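Local coordinates for nucleosome assembly protein 1, putative (Plasmodium falciparum, PDB 3FS3), which probably acts as a histone chaperone of the nucleosome assembly protein family, binding histones and perhaps chromatin, at residues R94-L98 with N110-W115; L119-N123 with D287-G291; E135-Y139 with T166-F170; G157-F162 with V174-Y179; H194-I200 with F241-K245. One frame throughout, in Å; residues are numbered along the deposited sequence.

Interaction 1 (R94-L98 with N110-W115); sequences RREAL and NLPEFW
Residues 94-98 form the final turn of the long helix 49-99, with Leu98 N bonded to Arg94 O at 2.8 Å. A helix end presents carbonyls with no following turn to fill them, and Asn110 supplies donors, a C-terminal capping by a later residue: its backbone N reaches Leu98 O at 3.0 Å, and its side chain (m rotamer) sends ND2 to Ala97 O at 2.9 Å. The CA atoms of Leu98 and Asn110 lie 5.1 Å apart. A type II turn runs from Leu111 to Phe114, closed by Phe114 N to Leu111 O at 3.2 Å. Glu113, with positive phi (62°), takes its third position and the N-cap of helix 114-120; its OE1 makes a salt bridge to Arg117. Leu98 (m,t) fills the apolar gap, CD2 lying over the Phe114 ring face (4.2 Å to the centroid, CH-pi) and 3.8 Å from Leu111 CB. Arg94 NH1 meets the Trp115 ring edge at CH2, 3.5 Å, while NH2 is satisfied by Ile282 O. Trp115 NE1 bonds weakly to Asn141 O. The joint lies between helix 260-289, whose Ala285 meets Arg94, Phe114 and Trp115, strand 140-147 against Trp115, and the second subunit, whose Leu58 packs on Leu98.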
# COMPACT_ATOMS: atom_id res chain seq x y z
N ARG A 94 5.31 -26.81 7.78
CA ARG A 94 4.03 -27.07 7.14
C ARG A 94 4.25 -27.99 5.93
O ARG A 94 3.55 -28.98 5.76
CB ARG A 94 3.40 -25.76 6.71
CG ARG A 94 2.37 -25.88 5.62
CD ARG A 94 2.50 -24.69 4.70
NE ARG A 94 1.81 -23.53 5.21
CZ ARG A 94 2.00 -22.29 4.79
NH1 ARG A 94 2.89 -22.04 3.83
NH2 ARG A 94 1.29 -21.30 5.31
N ARG A 95 5.24 -27.66 5.10
CA ARG A 95 5.53 -28.46 3.91
C ARG A 95 5.83 -29.90 4.33
O ARG A 95 5.26 -30.86 3.79
CB ARG A 95 6.74 -27.88 3.17
CG ARG A 95 7.07 -28.57 1.86
CD ARG A 95 8.54 -28.38 1.54
NE ARG A 95 9.38 -29.13 2.48
CZ ARG A 95 10.54 -28.70 2.97
NH1 ARG A 95 11.01 -27.51 2.62
NH2 ARG A 95 11.22 -29.46 3.81
N GLU A 96 6.72 -30.02 5.31
CA GLU A 96 7.15 -31.30 5.85
C GLU A 96 5.96 -32.14 6.30
O GLU A 96 5.87 -33.32 5.98
CB GLU A 96 8.12 -31.07 7.01
CG GLU A 96 8.58 -32.32 7.72
CD GLU A 96 9.32 -33.30 6.81
OE1 GLU A 96 10.24 -32.86 6.08
OE2 GLU A 96 8.97 -34.50 6.84
N ALA A 97 5.05 -31.52 7.06
CA ALA A 97 3.88 -32.23 7.54
C ALA A 97 2.94 -32.58 6.39
O ALA A 97 2.31 -33.63 6.39
CB ALA A 97 3.15 -31.38 8.57
N LEU A 98 2.85 -31.69 5.40
CA LEU A 98 1.98 -31.92 4.24
C LEU A 98 2.50 -32.98 3.28
O LEU A 98 1.76 -33.86 2.84
CB LEU A 98 1.79 -30.62 3.45
CG LEU A 98 0.87 -29.52 4.00
CD1 LEU A 98 0.98 -28.28 3.12
CD2 LEU A 98 -0.56 -30.01 4.02
N ASN A 110 -0.34 -36.05 2.77
CA ASN A 110 -0.83 -36.17 4.14
C ASN A 110 -2.07 -35.32 4.38
O ASN A 110 -2.67 -35.37 5.46
CB ASN A 110 0.27 -35.83 5.14
CG ASN A 110 1.49 -36.71 4.98
OD1 ASN A 110 1.38 -37.93 4.82
ND2 ASN A 110 2.67 -36.11 5.02
N LEU A 111 -2.46 -34.52 3.38
CA LEU A 111 -3.66 -33.69 3.45
C LEU A 111 -4.04 -33.31 2.02
O LEU A 111 -3.76 -32.20 1.54
CB LEU A 111 -3.42 -32.43 4.29
CG LEU A 111 -4.70 -31.68 4.69
CD1 LEU A 111 -5.61 -32.62 5.47
CD2 LEU A 111 -4.36 -30.45 5.53
N PRO A 112 -4.69 -34.25 1.32
CA PRO A 112 -5.16 -34.14 -0.06
C PRO A 112 -5.78 -32.81 -0.47
O PRO A 112 -6.64 -32.28 0.21
CB PRO A 112 -6.15 -35.30 -0.17
CG PRO A 112 -5.53 -36.34 0.68
CD PRO A 112 -5.13 -35.53 1.91
N GLU A 113 -5.31 -32.29 -1.61
CA GLU A 113 -5.83 -31.04 -2.18
C GLU A 113 -5.65 -29.79 -1.34
O GLU A 113 -6.32 -28.78 -1.57
CB GLU A 113 -7.32 -31.21 -2.52
CG GLU A 113 -7.66 -32.57 -3.07
CD GLU A 113 -9.04 -32.63 -3.71
OE1 GLU A 113 -9.93 -31.86 -3.30
OE2 GLU A 113 -9.22 -33.47 -4.61
N PHE A 114 -4.72 -29.83 -0.39
CA PHE A 114 -4.48 -28.69 0.49
C PHE A 114 -4.38 -27.33 -0.19
O PHE A 114 -5.11 -26.41 0.15
CB PHE A 114 -3.22 -28.88 1.33
CG PHE A 114 -2.91 -27.70 2.21
CD1 PHE A 114 -3.65 -27.48 3.38
CD2 PHE A 114 -1.94 -26.79 1.85
CE1 PHE A 114 -3.42 -26.36 4.17
CE2 PHE A 114 -1.69 -25.66 2.63
CZ PHE A 114 -2.44 -25.44 3.80
N TRP A 115 -3.45 -27.20 -1.13
CA TRP A 115 -3.27 -25.91 -1.80
C TRP A 115 -4.42 -25.54 -2.73
O TRP A 115 -4.82 -24.37 -2.79
CB TRP A 115 -1.93 -25.87 -2.55
CG TRP A 115 -0.75 -26.01 -1.65
CD1 TRP A 115 0.01 -27.12 -1.46
CD2 TRP A 115 -0.22 -25.01 -0.77
NE1 TRP A 115 0.97 -26.88 -0.51
CE2 TRP A 115 0.85 -25.59 -0.07
CE3 TRP A 115 -0.56 -23.67 -0.50
CZ2 TRP A 115 1.61 -24.89 0.88
CZ3 TRP A 115 0.19 -22.97 0.44
CH2 TRP A 115 1.26 -23.59 1.12

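Interaction 2 (L119-N123 with D287-G291); sequences LRNNN and DYYLG
Tyr288, Asn121 and Asn122 supply most of the buried surface where the end of helix 114-120 meets the end of helix 260-289. The CA atoms of Asn121 and Tyr288 are 5.6 Å apart. Tyr288 lies in the last turn of its helix, which closes in a Schellman motif: Gly291, at phi 67° and psi 28°, turns the chain with two bonds back, one from Gly291 N to Tyr288 O at 2.7 Å. Glycine suits the positive phi. Tyr288 O also accepts from Asn121 ND2 at 2.6 Å; Asn121, in the m rotamer just past its own helix, is short enough for its amide to slip against the turn. The Tyr288 side chain (chi1 -89°) swings back to the other segment, so that Asn121 O sits at the ring edge and Asn122 beside it, with ND2 3.5 Å from Tyr288 OH. Asn122 adopts the t rotamer as N-cap of the short helix 123-126, and its OD1 accepts from Val125 N, a role for which asparagine is well suited. Chemically, one amide and one carbonyl tie two helix ends that lie 164 residues apart in sequence, so the contact is polar and directional, with the tyrosine ring covering its flank.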
# COMPACT_ATOMS: atom_id res chain seq x y z
N LEU A 119 -6.31 -22.09 -2.22
CA LEU A 119 -6.43 -21.16 -3.34
C LEU A 119 -7.89 -20.90 -3.72
O LEU A 119 -8.28 -19.76 -3.98
CB LEU A 119 -5.68 -21.70 -4.57
CG LEU A 119 -4.16 -21.81 -4.50
CD1 LEU A 119 -3.65 -22.61 -5.69
CD2 LEU A 119 -3.54 -20.43 -4.49
N ARG A 120 -8.70 -21.96 -3.73
CA ARG A 120 -10.12 -21.84 -4.06
C ARG A 120 -10.85 -20.93 -3.09
O ARG A 120 -11.68 -20.12 -3.50
CB ARG A 120 -10.79 -23.22 -4.04
CG ARG A 120 -10.82 -23.94 -5.38
CD ARG A 120 -11.62 -23.14 -6.40
NE ARG A 120 -11.87 -23.89 -7.63
CZ ARG A 120 -12.25 -23.33 -8.77
NH1 ARG A 120 -12.41 -22.01 -8.83
NH2 ARG A 120 -12.46 -24.07 -9.85
N ASN A 121 -10.53 -21.06 -1.80
CA ASN A 121 -11.17 -20.25 -0.77
C ASN A 121 -10.74 -18.78 -0.71
O ASN A 121 -11.14 -18.05 0.20
CB ASN A 121 -10.97 -20.90 0.61
CG ASN A 121 -11.72 -22.21 0.75
OD1 ASN A 121 -12.80 -22.38 0.19
ND2 ASN A 121 -11.16 -23.15 1.50
N ASN A 122 -9.93 -18.35 -1.67
CA ASN A 122 -9.52 -16.95 -1.72
C ASN A 122 -10.16 -16.35 -2.97
O ASN A 122 -9.86 -16.78 -4.09
CB ASN A 122 -7.99 -16.82 -1.79
CG ASN A 122 -7.54 -15.41 -2.13
OD1 ASN A 122 -7.74 -14.93 -3.24
ND2 ASN A 122 -6.93 -14.73 -1.16
N ASN A 123 -11.04 -15.38 -2.77
CA ASN A 123 -11.77 -14.74 -3.87
C ASN A 123 -10.93 -14.37 -5.09
O ASN A 123 -11.19 -14.85 -6.19
CB ASN A 123 -12.48 -13.48 -3.37
CG ASN A 123 -13.35 -13.75 -2.16
OD1 ASN A 123 -14.03 -14.78 -2.08
ND2 ASN A 123 -13.35 -12.82 -1.21
N ASP A 287 -5.64 -21.48 7.03
CA ASP A 287 -6.87 -20.76 7.34
C ASP A 287 -7.73 -20.58 6.10
O ASP A 287 -8.96 -20.49 6.19
CB ASP A 287 -6.57 -19.42 8.00
CG ASP A 287 -6.20 -19.57 9.46
OD1 ASP A 287 -6.43 -20.66 10.02
OD2 ASP A 287 -5.69 -18.60 10.06
N TYR A 288 -7.09 -20.50 4.94
CA TYR A 288 -7.84 -20.41 3.70
C TYR A 288 -8.39 -21.81 3.44
O TYR A 288 -9.57 -21.96 3.12
CB TYR A 288 -6.94 -19.96 2.54
CG TYR A 288 -6.89 -18.45 2.42
CD1 TYR A 288 -8.00 -17.74 1.96
CD2 TYR A 288 -5.76 -17.74 2.82
CE1 TYR A 288 -7.99 -16.34 1.90
CE2 TYR A 288 -5.73 -16.35 2.76
CZ TYR A 288 -6.85 -15.66 2.31
OH TYR A 288 -6.81 -14.29 2.27
N TYR A 289 -7.55 -22.82 3.60
CA TYR A 289 -7.99 -24.20 3.41
C TYR A 289 -9.28 -24.41 4.21
O TYR A 289 -10.28 -24.86 3.66
CB TYR A 289 -6.92 -25.17 3.89
CG TYR A 289 -7.39 -26.60 3.98
CD1 TYR A 289 -7.28 -27.47 2.89
CD2 TYR A 289 -7.96 -27.09 5.16
CE1 TYR A 289 -7.72 -28.80 2.98
CE2 TYR A 289 -8.40 -28.41 5.26
CZ TYR A 289 -8.27 -29.26 4.17
OH TYR A 289 -8.69 -30.57 4.29
N LEU A 290 -9.25 -24.05 5.49
CA LEU A 290 -10.41 -24.19 6.38
C LEU A 290 -11.52 -23.20 6.03
O LEU A 290 -12.64 -23.32 6.51
CB LEU A 290 -10.01 -23.97 7.85
CG LEU A 290 -9.16 -25.04 8.54
CD1 LEU A 290 -8.79 -24.58 9.94
CD2 LEU A 290 -9.93 -26.35 8.59
N GLY A 291 -11.19 -22.21 5.21
CA GLY A 291 -12.18 -21.22 4.80
C GLY A 291 -12.67 -20.31 5.91
O GLY A 291 -13.79 -19.80 5.85

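Interaction 3 (E135-Y139 with T166-F170); sequences EILVY and TNPFF
Glu135, near the end of helix 131-137, takes the p rotamer and brings OE2 to the edge of the Phe169 ring, 3.4 Å from CE1, where the ring hydrogens are partly positive. Ile136, in the m,t rotamer, gives the central packing: CG1 stands 3.5 Å from the Phe169 ring centroid, 7° off the normal, a CH-pi contact, while CG2 touches Phe170 CE2 at 3.9 Å. The branch at CB lets one side chain touch both phenylalanines, the second by plain apolar contact. Tyr139, whose N bonds to Ile136 O at 3.1 Å, projects toward the loop with chi1 in m. CA atoms are 7.0 Å apart for Ile136 and Phe169, 6.6 Å for Tyr139 and Asn167. Asn167 CB sits over the Tyr139 ring face (3.7 Å to the centroid), Pro168 CD lies 3.6 Å from Tyr139 OH, and Tyr139 CE2 meets the edge of the Phe169 ring at CE2, 3.9 Å. The loop 166-170 holds its shape through Asn167 in the p rotamer: OD1 accepts from Phe169 N (2.7 Å) and Phe170 N (2.9 Å). This Asx turn within an Asx motif presents two phenylalanines of the hairpin connection between strands 158-164 and 174-181 to a helix end.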
# COMPACT_ATOMS: atom_id res chain seq x y z
N GLU A 135 -7.55 -30.55 -11.68
CA GLU A 135 -6.91 -31.86 -11.74
C GLU A 135 -5.39 -31.71 -11.75
O GLU A 135 -4.67 -32.65 -11.41
CB GLU A 135 -7.38 -32.66 -12.96
CG GLU A 135 -7.19 -32.01 -14.31
CD GLU A 135 -7.91 -32.77 -15.42
OE1 GLU A 135 -9.14 -32.97 -15.30
OE2 GLU A 135 -7.26 -33.17 -16.40
N ILE A 136 -4.91 -30.52 -12.09
CA ILE A 136 -3.48 -30.29 -12.10
C ILE A 136 -3.02 -29.77 -10.73
O ILE A 136 -2.00 -30.21 -10.18
CB ILE A 136 -3.09 -29.27 -13.20
CG1 ILE A 136 -3.58 -29.78 -14.56
CG2 ILE A 136 -1.56 -29.11 -13.27
CD1 ILE A 136 -3.38 -28.78 -15.70
N LEU A 137 -3.80 -28.86 -10.15
CA LEU A 137 -3.47 -28.26 -8.87
C LEU A 137 -3.45 -29.23 -7.68
O LEU A 137 -2.84 -28.94 -6.65
CB LEU A 137 -4.42 -27.08 -8.61
CG LEU A 137 -4.27 -25.89 -9.57
CD1 LEU A 137 -5.42 -24.91 -9.37
CD2 LEU A 137 -2.91 -25.19 -9.33
N VAL A 138 -4.11 -30.37 -7.82
CA VAL A 138 -4.11 -31.36 -6.75
C VAL A 138 -2.72 -31.97 -6.57
O VAL A 138 -2.45 -32.64 -5.58
CB VAL A 138 -5.13 -32.50 -7.02
CG1 VAL A 138 -6.56 -31.94 -7.06
CG2 VAL A 138 -4.78 -33.21 -8.32
N TYR A 139 -1.84 -31.75 -7.55
CA TYR A 139 -0.47 -32.27 -7.47
C TYR A 139 0.46 -31.26 -6.80
O TYR A 139 1.64 -31.52 -6.60
CB TYR A 139 0.05 -32.57 -8.88
CG TYR A 139 -0.55 -33.83 -9.48
CD1 TYR A 139 0.02 -35.08 -9.22
CD2 TYR A 139 -1.72 -33.78 -10.24
CE1 TYR A 139 -0.56 -36.25 -9.71
CE2 TYR A 139 -2.32 -34.95 -10.73
CZ TYR A 139 -1.73 -36.18 -10.46
OH TYR A 139 -2.31 -37.35 -10.88
N THR A 166 5.34 -35.49 -9.00
CA THR A 166 5.38 -36.11 -10.31
C THR A 166 3.93 -36.14 -10.74
O THR A 166 3.05 -36.50 -9.95
CB THR A 166 5.90 -37.54 -10.21
OG1 THR A 166 7.23 -37.52 -9.68
CG2 THR A 166 5.90 -38.21 -11.59
N ASN A 167 3.67 -35.76 -11.98
CA ASN A 167 2.30 -35.68 -12.46
C ASN A 167 2.24 -35.96 -13.96
O ASN A 167 3.23 -35.83 -14.66
CB ASN A 167 1.75 -34.30 -12.12
CG ASN A 167 2.37 -33.22 -12.97
OD1 ASN A 167 2.03 -33.07 -14.14
ND2 ASN A 167 3.31 -32.46 -12.40
N PRO A 168 1.05 -36.33 -14.47
CA PRO A 168 0.85 -36.64 -15.89
C PRO A 168 0.63 -35.45 -16.81
O PRO A 168 0.34 -35.62 -18.00
CB PRO A 168 -0.34 -37.59 -15.86
CG PRO A 168 -1.18 -37.00 -14.75
CD PRO A 168 -0.15 -36.67 -13.68
N PHE A 169 0.78 -34.24 -16.28
CA PHE A 169 0.55 -33.04 -17.08
C PHE A 169 1.81 -32.38 -17.62
O PHE A 169 1.87 -32.02 -18.79
CB PHE A 169 -0.27 -32.05 -16.26
CG PHE A 169 -1.62 -32.57 -15.89
CD1 PHE A 169 -2.65 -32.58 -16.83
CD2 PHE A 169 -1.85 -33.09 -14.62
CE1 PHE A 169 -3.90 -33.12 -16.51
CE2 PHE A 169 -3.09 -33.63 -14.29
CZ PHE A 169 -4.12 -33.65 -15.25
N PHE A 170 2.82 -32.22 -16.76
CA PHE A 170 4.08 -31.64 -17.19
C PHE A 170 5.20 -32.23 -16.36
O PHE A 170 4.96 -32.75 -15.27
CB PHE A 170 4.05 -30.10 -17.08
CG PHE A 170 3.67 -29.58 -15.72
CD1 PHE A 170 4.52 -29.73 -14.63
CD2 PHE A 170 2.46 -28.90 -15.55
CE1 PHE A 170 4.17 -29.21 -13.39
CE2 PHE A 170 2.11 -28.37 -14.31
CZ PHE A 170 2.97 -28.52 -13.23

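Interaction 4 (G157-F162 with V174-Y179); sequences GFILSF and VLTKTY
Strand 174-179 runs antiparallel to strand 158-162, their axes 4.5 Å apart at closest and 163° between directions. Val174 opens the pairing, its CA 3.4 Å from Phe162 O. Leu175 pairs with Phe162, Leu175 N to Phe162 O at 2.9 Å and Phe162 N to Leu175 O at 2.7 Å. Thr176 faces Ser161 in a non-hydrogen-bonded pair (CA-CA 4.3 Å), its CG2 3.5 Å from Ser161 OG. Lys177 repeats the hydrogen-bonded pattern: Lys177 N to Leu160 O at 2.9 Å, Leu160 N to Lys177 O at 2.8 Å. Its long chain (chi1 t, chi2 p) leads away to Asp270 and Phe240 O. Thr178 sits opposite Ile159, CA-CA 4.3 Å, on the face it shares with Thr176; beta-branched residues suit an extended backbone. Tyr179, chi1 m, ends the register with Tyr179 N to Phe158 O at 2.8 Å and Phe158 N to Tyr179 O at 3.2 Å. Its CB lies over the Phe158 face, 3.9 Å from the centroid, and the rings, 5.0 Å apart at 23°, barely overlap. Gly157 CA approaches Tyr179 O at 3.3 Å, where a CB would clash. Six backbone bonds fix a two-sided hairpin: Ile159, Ser161, Thr176 and Thr178 form the more polar, less buried face; on the other, Phe158, Leu160, Phe162 and Tyr179 turn apolar surface to helix 260-289, Leu175 packs on Phe241, and Asp270 receives the Lys177 charge and the Tyr179 hydroxyl.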
# COMPACT_ATOMS: atom_id res chain seq x y z
N GLY A 157 13.51 -7.92 -6.68
CA GLY A 157 12.13 -8.22 -6.37
C GLY A 157 11.93 -9.56 -5.67
O GLY A 157 12.74 -9.96 -4.84
N PHE A 158 10.84 -10.25 -6.01
CA PHE A 158 10.55 -11.54 -5.39
C PHE A 158 10.22 -12.62 -6.42
O PHE A 158 9.90 -12.33 -7.58
CB PHE A 158 9.39 -11.39 -4.40
CG PHE A 158 8.08 -11.04 -5.04
CD1 PHE A 158 7.20 -12.03 -5.46
CD2 PHE A 158 7.71 -9.71 -5.23
CE1 PHE A 158 5.99 -11.71 -6.05
CE2 PHE A 158 6.50 -9.38 -5.82
CZ PHE A 158 5.64 -10.39 -6.23
N ILE A 159 10.32 -13.87 -5.99
CA ILE A 159 10.04 -14.98 -6.88
C ILE A 159 9.12 -16.00 -6.22
O ILE A 159 9.40 -16.48 -5.12
CB ILE A 159 11.37 -15.65 -7.34
CG1 ILE A 159 11.09 -16.96 -8.08
CG2 ILE A 159 12.29 -15.84 -6.16
CD1 ILE A 159 11.06 -18.18 -7.19
N LEU A 160 8.01 -16.31 -6.88
CA LEU A 160 7.04 -17.27 -6.38
C LEU A 160 7.32 -18.65 -6.97
O LEU A 160 7.46 -18.79 -8.18
CB LEU A 160 5.62 -16.84 -6.75
CG LEU A 160 5.10 -15.56 -6.13
CD1 LEU A 160 3.72 -15.26 -6.72
CD2 LEU A 160 5.03 -15.70 -4.60
N SER A 161 7.41 -19.67 -6.13
CA SER A 161 7.68 -21.03 -6.61
C SER A 161 6.54 -21.98 -6.29
O SER A 161 6.05 -22.01 -5.16
CB SER A 161 8.98 -21.57 -6.01
OG SER A 161 10.09 -20.79 -6.42
N PHE A 162 6.14 -22.75 -7.29
CA PHE A 162 5.07 -23.73 -7.17
C PHE A 162 5.68 -25.12 -7.37
O PHE A 162 6.09 -25.48 -8.48
CB PHE A 162 4.01 -23.45 -8.24
CG PHE A 162 3.36 -22.09 -8.09
CD1 PHE A 162 2.08 -21.97 -7.56
CD2 PHE A 162 4.04 -20.94 -8.46
CE1 PHE A 162 1.49 -20.71 -7.40
CE2 PHE A 162 3.47 -19.68 -8.30
CZ PHE A 162 2.18 -19.57 -7.76
N VAL A 174 9.11 -27.94 -10.59
CA VAL A 174 8.86 -26.62 -10.01
C VAL A 174 8.56 -25.56 -11.07
O VAL A 174 9.25 -25.48 -12.09
CB VAL A 174 10.07 -26.10 -9.21
CG1 VAL A 174 9.75 -24.75 -8.60
CG2 VAL A 174 10.46 -27.09 -8.13
N LEU A 175 7.54 -24.75 -10.83
CA LEU A 175 7.20 -23.66 -11.74
C LEU A 175 7.38 -22.36 -10.95
O LEU A 175 6.79 -22.20 -9.87
CB LEU A 175 5.74 -23.77 -12.23
CG LEU A 175 5.35 -24.97 -13.09
CD1 LEU A 175 3.94 -24.76 -13.64
CD2 LEU A 175 6.34 -25.14 -14.25
N THR A 176 8.19 -21.44 -11.47
CA THR A 176 8.43 -20.18 -10.78
C THR A 176 7.99 -18.98 -11.60
O THR A 176 7.82 -19.06 -12.81
CB THR A 176 9.91 -19.98 -10.46
OG1 THR A 176 10.61 -19.69 -11.68
CG2 THR A 176 10.50 -21.23 -9.83
N LYS A 177 7.81 -17.87 -10.90
CA LYS A 177 7.41 -16.62 -11.51
C LYS A 177 8.22 -15.56 -10.78
O LYS A 177 8.13 -15.42 -9.56
CB LYS A 177 5.91 -16.38 -11.29
CG LYS A 177 5.36 -15.13 -11.95
CD LYS A 177 5.32 -15.27 -13.46
CE LYS A 177 4.76 -14.02 -14.12
NZ LYS A 177 3.28 -13.91 -14.04
N THR A 178 9.04 -14.83 -11.54
CA THR A 178 9.89 -13.79 -10.96
C THR A 178 9.38 -12.38 -11.26
O THR A 178 9.21 -12.01 -12.42
CB THR A 178 11.33 -13.91 -11.49
OG1 THR A 178 11.80 -15.25 -11.30
CG2 THR A 178 12.26 -12.95 -10.74
N TYR A 179 9.14 -11.61 -10.21
CA TYR A 179 8.67 -10.23 -10.37
C TYR A 179 9.83 -9.28 -10.11
O TYR A 179 10.31 -9.17 -8.98
CB TYR A 179 7.52 -9.95 -9.40
CG TYR A 179 6.24 -10.63 -9.82
CD1 TYR A 179 5.36 -10.03 -10.72
CD2 TYR A 179 5.95 -11.92 -9.38
CE1 TYR A 179 4.23 -10.71 -11.19
CE2 TYR A 179 4.84 -12.61 -9.84
CZ TYR A 179 3.98 -12.00 -10.74
OH TYR A 179 2.89 -12.70 -11.20

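Interaction 5 (H194-I200 with F241-K245)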
# COMPACT_ATOMS: atom_id res chain seq x y z
N HIS A 194 9.38 -5.95 -14.86
CA HIS A 194 9.04 -7.03 -15.78
C HIS A 194 8.99 -8.39 -15.07
O HIS A 194 9.51 -8.55 -13.96
CB HIS A 194 10.05 -7.08 -16.93
CG HIS A 194 11.39 -7.60 -16.54
ND1 HIS A 194 11.82 -8.87 -16.86
CD2 HIS A 194 12.40 -7.03 -15.83
CE1 HIS A 194 13.04 -9.06 -16.38
NE2 HIS A 194 13.41 -7.96 -15.74
N THR A 195 8.37 -9.37 -15.72
CA THR A 195 8.23 -10.71 -15.14
C THR A 195 8.84 -11.85 -15.96
O THR A 195 8.90 -11.80 -17.19
CB THR A 195 6.75 -11.02 -14.88
OG1 THR A 195 6.00 -10.91 -16.10
CG2 THR A 195 6.18 -10.05 -13.87
N GLU A 196 9.28 -12.89 -15.25
CA GLU A 196 9.88 -14.07 -15.85
C GLU A 196 9.19 -15.33 -15.34
O GLU A 196 9.14 -15.57 -14.13
CB GLU A 196 11.36 -14.19 -15.47
CG GLU A 196 12.29 -13.20 -16.13
CD GLU A 196 13.71 -13.35 -15.61
OE1 GLU A 196 14.25 -14.48 -15.66
OE2 GLU A 196 14.29 -12.34 -15.14
N ALA A 197 8.67 -16.14 -16.25
CA ALA A 197 8.00 -17.36 -15.85
C ALA A 197 8.67 -18.56 -16.50
O ALA A 197 9.13 -18.50 -17.65
CB ALA A 197 6.54 -17.31 -16.25
N THR A 198 8.74 -19.66 -15.76
CA THR A 198 9.33 -20.87 -16.30
C THR A 198 8.41 -21.37 -17.40
O THR A 198 7.20 -21.18 -17.35
CB THR A 198 9.48 -21.95 -15.20
OG1 THR A 198 9.42 -23.26 -15.78
CG2 THR A 198 8.40 -21.80 -14.18
N VAL A 199 9.00 -21.98 -18.42
CA VAL A 199 8.25 -22.53 -19.53
C VAL A 199 7.78 -23.93 -19.08
O VAL A 199 8.59 -24.77 -18.68
CB VAL A 199 9.13 -22.63 -20.80
CG1 VAL A 199 10.46 -23.25 -20.46
CG2 VAL A 199 8.43 -23.47 -21.87
N ILE A 200 6.48 -24.16 -19.14
CA ILE A 200 5.91 -25.43 -18.72
C ILE A 200 6.13 -26.50 -19.77
O ILE A 200 5.78 -26.31 -20.93
CB ILE A 200 4.40 -25.29 -18.46
CG1 ILE A 200 4.15 -24.18 -17.42
CG2 ILE A 200 3.81 -26.63 -17.98
CD1 ILE A 200 2.68 -23.90 -17.16
N PHE A 241 1.86 -18.31 -15.64
CA PHE A 241 3.26 -18.51 -15.95
C PHE A 241 3.59 -18.03 -17.36
O PHE A 241 4.08 -18.78 -18.21
CB PHE A 241 3.61 -19.98 -15.75
CG PHE A 241 3.37 -20.46 -14.34
CD1 PHE A 241 4.30 -20.20 -13.34
CD2 PHE A 241 2.20 -21.13 -14.00
CE1 PHE A 241 4.08 -20.59 -12.03
CE2 PHE A 241 1.95 -21.53 -12.70
CZ PHE A 241 2.90 -21.26 -11.71
N THR A 242 3.30 -16.75 -17.59
CA THR A 242 3.54 -16.09 -18.87
C THR A 242 4.41 -14.88 -18.59
O THR A 242 4.09 -14.07 -17.72
CB THR A 242 2.21 -15.64 -19.53
OG1 THR A 242 1.46 -16.78 -19.95
CG2 THR A 242 2.48 -14.75 -20.73
N SER A 243 5.52 -14.76 -19.32
CA SER A 243 6.44 -13.64 -19.14
C SER A 243 5.93 -12.35 -19.78
O SER A 243 5.38 -12.38 -20.89
CB SER A 243 7.82 -13.98 -19.72
OG SER A 243 8.38 -15.11 -19.08
N HIS A 244 6.10 -11.24 -19.08
CA HIS A 244 5.67 -9.94 -19.58
C HIS A 244 6.75 -8.90 -19.29
O HIS A 244 7.63 -9.12 -18.46
CB HIS A 244 4.35 -9.52 -18.90
CG HIS A 244 3.19 -10.38 -19.29
ND1 HIS A 244 2.32 -10.92 -18.36
CD2 HIS A 244 2.73 -10.78 -20.50
CE1 HIS A 244 1.38 -11.61 -18.98
NE2 HIS A 244 1.61 -11.55 -20.28
N LYS A 245 6.69 -7.76 -19.98
CA LYS A 245 7.68 -6.71 -19.79
C LYS A 245 7.05 -5.37 -19.41
O LYS A 245 7.10 -4.96 -18.25
CB LYS A 245 8.52 -6.55 -21.06
CG LYS A 245 9.24 -7.82 -21.47
CD LYS A 245 10.10 -7.61 -22.71
CE LYS A 245 10.81 -8.90 -23.10
NZ LYS A 245 11.69 -8.72 -24.29
O HOH W 1 5.69 -20.40 -19.61
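The firmest bond is Thr195 N to His244 O, at 2.8 Å and almost straight. In return His244 N reaches Thr195 OG1 at 3.0 Å and, weakly, Thr195 O at 3.4 Å: the p rotamer turns the Thr195 hydroxyl sideways, toward the 241-245 segment, where it shares an acceptor role usually left to the backbone. Two residues on, Ser243 OG accepts from Ala197 N at 3.0 Å, the small serine standing in for a main-chain carbonyl. Farther along, a water donates to Thr198 O (2.8 Å) and Phe241 O (2.7 Å), bridging two acceptors that could not bond to each other. Around this polar line the two chains run roughly antiparallel, their end-to-end directions 152° apart. Ala197 CB sits 4.0 Å from Phe241 CB; so small a side chain lets the backbone of Phe241 come close, CB to C 3.2 Å. Ile200 CD1 touches Phe241 CD2 at 4.2 Å, and the ring continues inward to Leu175 and meets Phe162 edge-to-face. At the other end His194 CB packs against Lys245 CA at 3.7 Å, while the His194 ring stacks on His180. The chemistry therefore replaces regular strand pairing: backbone and hydroxyl groups engage part of the edge of strand 192-197, which has the sheet on its other side, a water bridges the chains just past its end, and Phe241 anchors the covering loop by its apolar ring.

How the interactions relate
Along the chain interaction 1 comes first, and interaction 2 closes a loop from helix 114-120 to the end of helix 260-289 within which interactions 3, 4 and 5 are nested; 3 and 4 cross, because 166-170 lies in the hairpin connection. Interactions 1 and 2, centres 14 Å apart, share helix 114-120 and touch through Phe114 and Tyr289; both are touched by the second subunit, largely by its long helix 49-99, so they sit at the dimer interface. Interactions 4 and 5, 9 Å apart, share the antiparallel sheet, strand 174-181 pairing with 192-197. Interaction 3 joins the groups: Phe170 packs on Leu175 and Ile200, while Val138 touches Glu113 of interaction 1.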